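Local atomic coordinates of beta-agarase (Persicobacter, PDB entry 6AII), a protein that probably hydrolyses the beta-1,4 linkages of agarose to release neoagarobiose, as a glycoside hydrolase family 16 beta-agarase that carries a calcium ion. Residues Ala132-Met137 / Asn285-Asp290. Sequence-based numbering, arbitrary orientation.
Sequences ANNVWM and NIEAQD
The indole of W136 meets N285 at its edge: OD1 of N285 lies in the ring plane and takes the NE1 hydrogen at 3.1 Å, NE1 to OD1, in a nearly straight bond (166°). The N285 amide is turned 73° from the ring. With CG of N285 between its backbone N and carbonyl carbon (chi1 79°), the amide leans toward strand 132-139, where OD1 also accepts a weak bond from N134 ND2. That ND2 packs against E287 CD at 3.4 Å, a van der Waals contact between nearly perpendicular planes. N285 ND2 binds E287 OE1, on the anti side but tilted out of the carboxylate plane, and I286 O, from above the carbonyl plane. E287 OE2 receives Q289 NE2 at 2.7 Å through its anti lone pair, and a water links that NE2 to N134 OD1. An alanine at N285 would probably leave the W136 NE1 hydrogen without its mate and E287 held through OE2 but less fixed at OE1.

This network covers one face of antiparallel strands 132-139 and 280-287 in the family 16 beta-sandwich (jelly roll). There W136 touches E145 and D147, and N134 touches E150, in a sequence matching the family's catalytic motif; the face probably lines the substrate cleft. A132 with E287 and N134 with N285 are hydrogen-bonded pairs; between these two pairs, N133 and I286 form a non-hydrogen-bonded pair on the other face, both touching M313, and N133 OD1 accepts A127 N.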
loop_
_atom_site.group_PDB
_atom_site.type_symbol
_atom_site.label_atom_id
_atom_site.label_comp_id
_atom_site.label_asym_id
_atom_site.label_seq_id
_atom_site.Cartn_x
_atom_site.Cartn_y
_atom_site.Cartn_z
ATOM N N ALA A 132 -3.543 -6.138 -7.763
ATOM C CA ALA A 132 -2.753 -5.505 -6.695
ATOM C C ALA A 132 -3.638 -4.614 -5.837
ATOM O O ALA A 132 -4.499 -3.908 -6.351
ATOM C CB ALA A 132 -1.617 -4.703 -7.241
ATOM N N ASN A 133 -3.439 -4.749 -4.506
ATOM C CA ASN A 133 -4.111 -3.970 -3.494
ATOM C C ASN A 133 -2.990 -3.253 -2.721
ATOM O O ASN A 133 -2.218 -3.902 -2.038
ATOM C CB ASN A 133 -4.916 -4.864 -2.562
ATOM C CG ASN A 133 -6.067 -5.600 -3.191
ATOM O OD1 ASN A 133 -7.202 -5.345 -2.726
ATOM N ND2 ASN A 133 -5.797 -6.567 -4.110
ATOM N N ASN A 134 -2.891 -1.917 -2.850
ATOM C CA ASN A 134 -1.699 -1.197 -2.432
ATOM C C ASN A 134 -2.049 -0.072 -1.424
ATOM O O ASN A 134 -3.029 0.610 -1.584
ATOM C CB ASN A 134 -1.037 -0.513 -3.613
ATOM C CG ASN A 134 -0.508 -1.466 -4.665
ATOM O OD1 ASN A 134 -0.035 -2.568 -4.373
ATOM N ND2 ASN A 134 -0.590 -0.979 -5.903
ATOM N N VAL A 135 -1.199 0.070 -0.440
ATOM C CA VAL A 135 -1.216 1.164 0.529
ATOM C C VAL A 135 0.234 1.672 0.610
ATOM O O VAL A 135 1.142 0.931 0.977
ATOM C CB VAL A 135 -1.702 0.741 1.922
ATOM C CG1 VAL A 135 -1.804 1.964 2.821
ATOM C CG2 VAL A 135 -3.022 0.019 1.880
ATOM N N TRP A 136 0.458 2.926 0.215
ATOM C CA TRP A 136 1.825 3.388 0.108
ATOM C C TRP A 136 1.865 4.906 0.217
ATOM O O TRP A 136 0.843 5.528 0.230
ATOM C CB TRP A 136 2.512 2.873 -1.150
ATOM C CG TRP A 136 1.825 3.189 -2.444
ATOM C CD1 TRP A 136 0.626 2.709 -2.903
ATOM C CD2 TRP A 136 2.322 4.052 -3.470
ATOM N NE1 TRP A 136 0.352 3.186 -4.160
ATOM C CE2 TRP A 136 1.382 4.021 -4.515
ATOM C CE3 TRP A 136 3.475 4.843 -3.552
ATOM C CZ2 TRP A 136 1.597 4.702 -5.701
ATOM C CZ3 TRP A 136 3.674 5.523 -4.729
ATOM C CH2 TRP A 136 2.704 5.507 -5.742
ATOM N N MET A 137 3.063 5.429 0.337
ATOM C CA MET A 137 3.212 6.858 0.562
ATOM C C MET A 137 4.340 7.373 -0.336
ATOM O O MET A 137 5.330 6.677 -0.545
ATOM C CB MET A 137 3.567 7.096 2.039
ATOM C CG MET A 137 2.562 6.444 2.989
ATOM S SD MET A 137 2.648 7.132 4.672
ATOM C CE MET A 137 4.261 6.568 5.128
ATOM N N ASN A 285 -4.715 2.219 -3.588
ATOM C CA ASN A 285 -5.204 1.971 -4.924
ATOM C C ASN A 285 -5.179 0.479 -5.249
ATOM O O ASN A 285 -4.543 -0.348 -4.557
ATOM C CB ASN A 285 -4.390 2.706 -6.006
ATOM C CG ASN A 285 -3.076 2.016 -6.332
ATOM O OD1 ASN A 285 -2.122 2.107 -5.587
ATOM N ND2 ASN A 285 -2.984 1.308 -7.442
ATOM N N ILE A 286 -5.846 0.166 -6.363
ATOM C CA ILE A 286 -5.758 -1.148 -6.955
ATOM C C ILE A 286 -5.231 -0.984 -8.389
ATOM O O ILE A 286 -5.351 0.094 -8.970
ATOM C CB ILE A 286 -7.089 -1.913 -6.952
ATOM C CG1 ILE A 286 -8.152 -1.253 -7.837
ATOM C CG2 ILE A 286 -7.553 -2.110 -5.484
ATOM C CD1 ILE A 286 -9.527 -1.937 -7.863
ATOM N N GLU A 287 -4.521 -1.981 -8.864
ATOM C CA GLU A 287 -4.001 -1.904 -10.214
ATOM C C GLU A 287 -3.743 -3.296 -10.761
ATOM O O GLU A 287 -3.553 -4.261 -10.034
ATOM C CB GLU A 287 -2.732 -1.067 -10.232
ATOM C CG GLU A 287 -1.655 -1.463 -9.355
ATOM C CD GLU A 287 -0.483 -0.432 -9.240
ATOM O OE1 GLU A 287 -0.642 0.802 -9.194
ATOM O OE2 GLU A 287 0.634 -0.928 -9.337
ATOM N N ALA A 288 -3.653 -3.319 -12.082
ATOM C CA ALA A 288 -3.259 -4.520 -12.852
ATOM C C ALA A 288 -1.944 -4.159 -13.510
ATOM O O ALA A 288 -1.986 -3.448 -14.527
ATOM C CB ALA A 288 -4.307 -4.916 -13.822
ATOM N N GLN A 289 -0.826 -4.560 -12.961
ATOM C CA GLN A 289 0.457 -4.157 -13.514
ATOM C C GLN A 289 0.752 -5.004 -14.766
ATOM O O GLN A 289 0.283 -6.140 -14.905
ATOM C CB GLN A 289 1.571 -4.337 -12.474
ATOM C CG GLN A 289 1.258 -3.532 -11.212
ATOM C CD GLN A 289 1.671 -4.190 -9.908
ATOM O OE1 GLN A 289 2.228 -5.289 -9.875
ATOM N NE2 GLN A 289 1.354 -3.521 -8.822
ATOM N N ASP A 290 1.577 -4.431 -15.652
ATOM C CA ASP A 290 1.930 -5.070 -16.912
ATOM C C ASP A 290 2.417 -6.512 -16.733
ATOM O O ASP A 290 1.873 -7.384 -17.381
ATOM C CB ASP A 290 3.047 -4.277 -17.631
ATOM C CG ASP A 290 4.348 -3.940 -16.906
ATOM O OD1 ASP A 290 4.569 -4.286 -15.737
ATOM O OD2 ASP A 290 5.079 -3.141 -17.452
HETATM O O HOH W 1 1.918 -3.550 -6.137
#